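Local coordinates for protein angel homolog 2 (Homo sapiens, PDB 6RW0) that has 2',3'-cyclic phosphatase activity as a member of the CCR4 family of deadenylases, and probably binds mRNA 3'-untranslated regions, at residues Asn88-Ile93 / Arg116-Ser121; Thr208-Leu213 / Ser247-Gly252; Cys229-Cys234 / His332-Ser337. All coordinates share one frame; numbering follows the deposited sequence.

Contact 1: residues Asn88-Ile93 / Arg116-Ser121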
# COMPACT_ATOMS: atom_id res chain seq x y z
N ASN A 88 6.93 -9.86 17.96
CA ASN A 88 6.96 -10.66 16.74
C ASN A 88 7.14 -9.79 15.50
O ASN A 88 7.91 -10.13 14.60
CB ASN A 88 5.66 -11.45 16.62
CG ASN A 88 5.72 -12.79 17.33
OD1 ASN A 88 6.77 -13.23 17.80
ND2 ASN A 88 4.58 -13.45 17.40
N ILE A 89 6.42 -8.67 15.43
CA ILE A 89 6.51 -7.78 14.28
C ILE A 89 7.91 -7.20 14.17
O ILE A 89 8.51 -7.16 13.09
CB ILE A 89 5.44 -6.68 14.38
CG1 ILE A 89 4.04 -7.28 14.18
CG2 ILE A 89 5.71 -5.58 13.38
CD1 ILE A 89 2.91 -6.44 14.76
N LEU A 90 8.47 -6.76 15.30
CA LEU A 90 9.82 -6.20 15.28
C LEU A 90 10.84 -7.26 14.88
O LEU A 90 11.77 -6.97 14.12
CB LEU A 90 10.15 -5.61 16.65
CG LEU A 90 11.54 -5.00 16.82
CD1 LEU A 90 11.67 -3.81 15.89
CD2 LEU A 90 11.79 -4.62 18.27
N LYS A 91 10.67 -8.49 15.36
CA LYS A 91 11.59 -9.57 14.99
C LYS A 91 11.55 -9.83 13.49
O LYS A 91 12.60 -10.07 12.88
CB LYS A 91 11.21 -10.82 15.77
CG LYS A 91 12.05 -12.04 15.48
CD LYS A 91 11.64 -13.20 16.37
CE LYS A 91 12.48 -14.44 16.12
NZ LYS A 91 11.98 -15.62 16.88
N GLU A 92 10.36 -9.80 12.89
CA GLU A 92 10.25 -9.97 11.44
C GLU A 92 10.97 -8.85 10.71
O GLU A 92 11.67 -9.08 9.71
CB GLU A 92 8.80 -9.89 11.01
CG GLU A 92 7.95 -11.08 11.15
CD GLU A 92 6.58 -10.77 10.57
OE1 GLU A 92 5.81 -10.02 11.22
OE2 GLU A 92 6.30 -11.25 9.45
N ILE A 93 10.73 -7.60 11.13
CA ILE A 93 11.37 -6.47 10.48
C ILE A 93 12.89 -6.59 10.58
O ILE A 93 13.61 -6.36 9.61
CB ILE A 93 10.84 -5.14 11.06
CG1 ILE A 93 9.37 -4.97 10.68
CG2 ILE A 93 11.70 -3.99 10.59
CD1 ILE A 93 8.68 -3.76 11.35
N ARG A 116 8.73 3.59 16.72
CA ARG A 116 9.75 4.52 16.20
C ARG A 116 11.08 4.35 16.95
O ARG A 116 12.06 4.22 16.28
CB ARG A 116 9.25 5.96 16.25
CG ARG A 116 10.06 6.86 15.34
CD ARG A 116 9.63 8.31 15.43
NE ARG A 116 10.21 9.07 14.34
CZ ARG A 116 11.40 9.61 14.37
NH1 ARG A 116 12.14 9.49 15.46
NH2 ARG A 116 11.86 10.26 13.33
N PRO A 117 11.15 4.27 18.29
CA PRO A 117 12.44 4.09 18.92
C PRO A 117 13.11 2.77 18.49
O PRO A 117 14.26 2.76 18.28
CB PRO A 117 12.12 4.10 20.42
CG PRO A 117 10.85 4.86 20.51
CD PRO A 117 10.09 4.43 19.27
N SER A 118 12.33 1.70 18.36
CA SER A 118 12.91 0.42 17.98
C SER A 118 13.46 0.47 16.56
O SER A 118 14.55 -0.03 16.30
CB SER A 118 11.87 -0.69 18.12
OG SER A 118 11.51 -0.89 19.48
N LEU A 119 12.73 1.10 15.63
CA LEU A 119 13.23 1.18 14.27
C LEU A 119 14.44 2.10 14.17
O LEU A 119 15.38 1.81 13.42
CB LEU A 119 12.12 1.64 13.33
CG LEU A 119 10.94 0.67 13.22
CD1 LEU A 119 9.85 1.21 12.30
CD2 LEU A 119 11.41 -0.70 12.71
N GLU A 120 14.39 3.20 14.90
CA GLU A 120 15.59 4.09 14.90
C GLU A 120 16.90 3.39 15.44
O GLU A 120 18.10 3.41 14.90
CB GLU A 120 15.32 5.39 15.65
CG GLU A 120 14.24 6.26 15.02
CD GLU A 120 14.63 7.32 14.00
OE1 GLU A 120 15.68 7.95 14.18
OE2 GLU A 120 13.85 7.54 13.05
N SER A 121 16.65 2.46 16.38
CA SER A 121 17.78 1.71 16.92
C SER A 121 18.37 0.77 15.87
O SER A 121 19.55 0.43 15.94
CB SER A 121 17.38 0.95 18.18
OG SER A 121 16.58 -0.19 17.88
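Leu90 with Ser118 and Ile93 with Leu119 meet without a flat group between them; the guanidinium of Arg116 lies on the far side of its helix and takes no part in the contact. Glu120 OE2 sits over one face of that guanidinium, offset toward the rim, a charge contact that is doubtful because Glu120 has two conformers. The contact itself is aliphatic. Leu90 spreads both methyls over Ser118 CB, with Leu90 CD1 3.8 Å and Leu90 CD2 3.9 Å from that atom. CG anti to the backbone N (chi1 179°) carries the Leu90 fork across to Ser118. The Ser118 hydroxyl is occupied by Glu114 O one turn back, and CB and the flank of OG both meet the Leu90 methyls. Deeper in, the side chains of Ile93 and Leu119 cross at about a right angle, Ile93 CG2 lying 3.9 Å from Leu119 CD2. The short axes run nearly alongside each other, at 22° and 11.3 Å, a wide spacing bridged by few side chains. Ile93 and Leu119 both rest on Leu101 of strand 100-107, which places the two helices on one face of the sheet. With parallel strand 49-58 beside it, strand 100-107 and helix 82-96 form a beta-alpha-beta crossover, part of the alpha/beta sandwich of DNase I-like enzymes.

Contact 2: residues Thr208-Leu213 / Ser247-Gly252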
# COMPACT_ATOMS: atom_id res chain seq x y z
N THR A 208 -10.80 8.34 -6.09
CA THR A 208 -10.40 9.72 -5.89
C THR A 208 -9.20 9.80 -4.95
O THR A 208 -8.27 10.58 -5.18
CB THR A 208 -11.57 10.55 -5.37
OG1 THR A 208 -12.69 10.42 -6.27
CG2 THR A 208 -11.23 12.03 -5.29
N GLN A 209 -9.20 8.99 -3.88
CA GLN A 209 -8.02 8.90 -3.01
C GLN A 209 -6.80 8.46 -3.80
O GLN A 209 -5.72 9.06 -3.68
CB GLN A 209 -8.31 7.94 -1.86
CG GLN A 209 -9.38 8.43 -0.90
CD GLN A 209 -9.55 7.54 0.32
OE1 GLN A 209 -9.14 6.39 0.33
NE2 GLN A 209 -10.18 8.09 1.36
N LEU A 210 -6.94 7.43 -4.62
CA LEU A 210 -5.83 7.00 -5.46
C LEU A 210 -5.35 8.13 -6.36
O LEU A 210 -4.13 8.36 -6.50
CB LEU A 210 -6.24 5.78 -6.28
CG LEU A 210 -5.20 5.28 -7.27
CD1 LEU A 210 -3.95 4.79 -6.55
CD2 LEU A 210 -5.77 4.19 -8.15
N ALA A 211 -6.27 8.85 -7.00
CA ALA A 211 -5.88 9.97 -7.86
C ALA A 211 -5.10 11.01 -7.09
O ALA A 211 -4.14 11.60 -7.61
CB ALA A 211 -7.13 10.59 -8.49
N MET A 212 -5.48 11.27 -5.84
CA MET A 212 -4.76 12.24 -5.02
C MET A 212 -3.34 11.77 -4.74
O MET A 212 -2.40 12.57 -4.79
CB MET A 212 -5.54 12.49 -3.72
CG MET A 212 -6.83 13.24 -3.96
SD MET A 212 -7.97 13.21 -2.56
CE MET A 212 -7.31 14.47 -1.61
N LEU A 213 -3.16 10.48 -4.43
CA LEU A 213 -1.81 9.96 -4.25
C LEU A 213 -1.01 10.05 -5.55
O LEU A 213 0.15 10.49 -5.55
CB LEU A 213 -1.85 8.51 -3.78
CG LEU A 213 -0.49 7.92 -3.41
CD1 LEU A 213 0.07 8.60 -2.17
CD2 LEU A 213 -0.61 6.42 -3.21
N SER A 247 -6.49 -2.52 -12.34
CA SER A 247 -6.19 -2.40 -13.77
C SER A 247 -5.79 -0.98 -14.12
O SER A 247 -4.91 -0.77 -14.97
CB SER A 247 -7.41 -2.84 -14.57
OG SER A 247 -7.73 -4.19 -14.30
N PHE A 248 -6.44 0.01 -13.50
CA PHE A 248 -6.06 1.40 -13.74
C PHE A 248 -4.60 1.64 -13.38
O PHE A 248 -3.85 2.26 -14.14
CB PHE A 248 -6.99 2.34 -12.95
CG PHE A 248 -6.56 3.78 -12.99
CD1 PHE A 248 -6.34 4.41 -14.19
CD2 PHE A 248 -6.35 4.49 -11.82
CE1 PHE A 248 -5.91 5.72 -14.25
CE2 PHE A 248 -5.93 5.81 -11.87
CZ PHE A 248 -5.71 6.42 -13.08
N ILE A 249 -4.17 1.15 -12.21
CA ILE A 249 -2.77 1.34 -11.82
C ILE A 249 -1.85 0.71 -12.85
O ILE A 249 -0.88 1.32 -13.30
CB ILE A 249 -2.52 0.77 -10.41
CG1 ILE A 249 -3.34 1.55 -9.39
CG2 ILE A 249 -1.03 0.83 -10.06
CD1 ILE A 249 -3.32 0.97 -7.98
N LYS A 250 -2.14 -0.53 -13.24
CA LYS A 250 -1.23 -1.27 -14.10
C LYS A 250 -1.22 -0.75 -15.53
O LYS A 250 -0.17 -0.74 -16.18
CB LYS A 250 -1.64 -2.74 -14.14
CG LYS A 250 -1.50 -3.51 -12.87
CD LYS A 250 -0.05 -3.70 -12.47
CE LYS A 250 0.66 -4.74 -13.33
NZ LYS A 250 0.12 -6.13 -13.20
N GLU A 251 -2.38 -0.35 -16.05
CA GLU A 251 -2.47 0.03 -17.45
C GLU A 251 -2.33 1.52 -17.69
O GLU A 251 -2.01 1.93 -18.82
CB GLU A 251 -3.80 -0.45 -18.05
CG GLU A 251 -4.04 -1.95 -17.90
CD GLU A 251 -2.94 -2.79 -18.52
OE1 GLU A 251 -2.38 -2.39 -19.56
OE2 GLU A 251 -2.62 -3.87 -17.96
N GLY A 252 -2.56 2.35 -16.68
CA GLY A 252 -2.56 3.78 -16.87
C GLY A 252 -3.80 4.32 -17.52
O GLY A 252 -3.80 5.48 -17.96
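Leu210 enters the angle between Phe248 and Ile249 on helix 244-251, and the contacts across the interface are all apolar. Against the aromatic ring the approach is at an edge: Leu210 CD2 lies near the ring plane, 3.7 Å from Phe248 CD2, while the two side chains slide past each other in opposite directions. Against the aliphatic neighbour, the same methyl, Leu210 CD2, is 3.8 Å from Ile249 CG1, and the second methyl, Leu210 CD1, is 4.1 Å from Ile249 CD1. One leucine thus touches two consecutive residues, its CG held anti to the backbone N (chi1 176°). The polar bonds run within the helices or to residues outside the two segments. Gly252 N donates to Phe248 O at 2.9 Å, closing the last turn, and Gly252 itself takes a positive phi of 77° where the chain leaves the helix. Buried Gln209, turned from the interface, has both ends of its amide bonded, to Leu197 N and Asn170 OD1. Around the contact, Phe248 also makes an edge-to-face pair with the ring of His332. Ile249 reaches Met233 of strand 231-236, Leu336 of strand 336-338 and Phe367 of strand 359-369, while Leu213 of helix 203-220 covers Met233 as well, so both helices pack on one sheet.

Contact 3: residues Cys229-Cys234 / His332-Ser337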
# COMPACT_ATOMS: atom_id res chain seq x y z
N CYS A 229 11.45 10.28 -11.95
CA CYS A 229 12.46 9.44 -11.32
C CYS A 229 11.83 8.10 -10.99
O CYS A 229 10.60 7.95 -11.06
CB CYS A 229 13.00 10.11 -10.06
SG CYS A 229 11.84 10.17 -8.69
N PRO A 230 12.63 7.09 -10.64
CA PRO A 230 12.04 5.79 -10.28
C PRO A 230 11.07 5.93 -9.12
O PRO A 230 11.32 6.67 -8.17
CB PRO A 230 13.25 4.94 -9.89
CG PRO A 230 14.40 5.54 -10.66
CD PRO A 230 14.10 7.04 -10.66
N ILE A 231 9.96 5.19 -9.21
CA ILE A 231 8.88 5.21 -8.23
C ILE A 231 8.69 3.80 -7.68
O ILE A 231 8.65 2.83 -8.43
CB ILE A 231 7.56 5.68 -8.87
CG1 ILE A 231 7.69 7.13 -9.30
CG2 ILE A 231 6.37 5.49 -7.94
CD1 ILE A 231 6.79 7.50 -10.44
N VAL A 232 8.55 3.71 -6.36
CA VAL A 232 8.04 2.53 -5.69
C VAL A 232 6.82 2.97 -4.90
O VAL A 232 6.93 3.87 -4.05
CB VAL A 232 9.09 1.88 -4.77
CG1 VAL A 232 8.50 0.63 -4.14
CG2 VAL A 232 10.34 1.53 -5.55
N MET A 233 5.66 2.39 -5.21
CA MET A 233 4.38 2.76 -4.60
C MET A 233 3.83 1.53 -3.89
O MET A 233 3.45 0.55 -4.54
CB MET A 233 3.40 3.30 -5.64
CG MET A 233 2.04 3.66 -5.04
SD MET A 233 0.88 4.39 -6.21
CE MET A 233 0.39 2.97 -7.18
N CYS A 234 3.81 1.59 -2.57
CA CYS A 234 3.38 0.49 -1.72
C CYS A 234 2.06 0.82 -1.05
O CYS A 234 1.68 1.98 -0.89
CB CYS A 234 4.37 0.27 -0.59
SG CYS A 234 6.02 -0.18 -1.11
N HIS A 332 -3.25 7.86 -16.07
CA HIS A 332 -2.08 8.38 -15.38
C HIS A 332 -0.90 8.22 -16.32
O HIS A 332 -0.98 7.50 -17.33
CB HIS A 332 -1.85 7.77 -13.99
CG HIS A 332 -1.42 6.35 -14.01
ND1 HIS A 332 -0.22 5.93 -14.55
CD2 HIS A 332 -2.02 5.24 -13.54
CE1 HIS A 332 -0.11 4.62 -14.42
NE2 HIS A 332 -1.19 4.17 -13.81
N HIS A 333 0.21 8.90 -16.01
CA HIS A 333 1.35 8.96 -16.91
C HIS A 333 2.52 8.08 -16.49
O HIS A 333 3.62 8.23 -17.04
CB HIS A 333 1.85 10.40 -17.03
CG HIS A 333 0.84 11.34 -17.63
ND1 HIS A 333 0.18 11.06 -18.80
CD2 HIS A 333 0.40 12.55 -17.22
CE1 HIS A 333 -0.62 12.06 -19.10
NE2 HIS A 333 -0.51 12.98 -18.15
N PHE A 334 2.31 7.16 -15.56
CA PHE A 334 3.38 6.29 -15.10
C PHE A 334 3.37 4.97 -15.86
O PHE A 334 2.41 4.63 -16.54
CB PHE A 334 3.27 6.03 -13.59
CG PHE A 334 3.14 7.28 -12.76
CD1 PHE A 334 4.11 8.27 -12.80
CD2 PHE A 334 2.04 7.46 -11.95
CE1 PHE A 334 3.98 9.42 -12.03
CE2 PHE A 334 1.91 8.61 -11.17
CZ PHE A 334 2.88 9.59 -11.22
N SER A 335 4.46 4.22 -15.72
CA SER A 335 4.59 2.87 -16.26
C SER A 335 4.93 1.98 -15.07
O SER A 335 6.10 1.84 -14.69
CB SER A 335 5.65 2.82 -17.33
OG SER A 335 5.79 1.50 -17.84
N LEU A 336 3.90 1.40 -14.46
CA LEU A 336 4.05 0.67 -13.21
C LEU A 336 3.78 -0.82 -13.39
O LEU A 336 2.81 -1.21 -14.05
CB LEU A 336 3.06 1.18 -12.17
CG LEU A 336 3.21 2.66 -11.84
CD1 LEU A 336 2.07 3.15 -10.96
CD2 LEU A 336 4.55 2.90 -11.17
N SER A 337 4.64 -1.63 -12.78
CA SER A 337 4.46 -3.06 -12.69
C SER A 337 4.22 -3.43 -11.24
O SER A 337 4.53 -2.66 -10.33
CB SER A 337 5.72 -3.79 -13.17
OG SER A 337 5.89 -3.63 -14.57
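Two torsions set the reach of Ile231 and Met233 toward Phe334 and Leu336. In Ile231, CG1 is anti to the carbonyl carbon (chi1 -66°), and the longer branch delivers CD1 to the aromatic ring. In Met233 the chain leaves the backbone extended and then bends at the sulfur (chi3 75°), turning the terminal methyl to Leu336. The first pair is the closer: Ile231 CD1 is 3.7 Å from Phe334 CD1 and 3.8 Å from Phe334 CE1. The methyl approaches this side of the ring obliquely, and the two side chains cross at about a right angle. Met233 and Leu336 also cross at about a right angle, but more loosely, with Met233 CE 4.1 Å from Leu336 CD1. The CB atoms of all four residues point at the opposing segment, whereas Val232, between Ile231 and Met233, turns away, as alternation along a strand requires.

A hydrogen bond braces the turn that presents Phe334. Phe334 N donates to His332 ND1 at 3.0 Å with an N-H...N angle of 153°, and the donor lies close to the imidazole plane. His332 NE2 is hydrogen-bonded to Ile249 O of helix 244-251, so both ring nitrogens are engaged.

Ile231 and Leu336 come no nearer than 8.3 Å between CA atoms, too far for backbone pairing. Strands 231-236 and 336-338 instead each pair antiparallel with strand 359-369, and the contact joins them through side chains above the sheet. Helix 203-220 covers this layer: its Ile217 touches Ile231, Met233 and Phe334. Phe228, just before segment 229-234, adds an edge-to-face ring contact with Phe334.

Overall arrangement
From the N terminus, contact 1 comes first and closes a loop of 22 residues containing strand 100-107, before either of the others opens. Contact 2 spans 33 residues and contact 3 spans 97. These two cross: their segments follow in the order 208-213, 229-234, 247-252, 332-337, so each loop encloses one segment of the other. Their centres are 10 Å apart and they touch directly, Gly252 O lying 3.1 Å from His332 N, a probable hydrogen bond. Together they join helices 203-220 and 244-251 to the sheet holding strands 231-236 and 336-338. Contact 1 packs on the other large sheet, its centre 28 Å from that of contact 3.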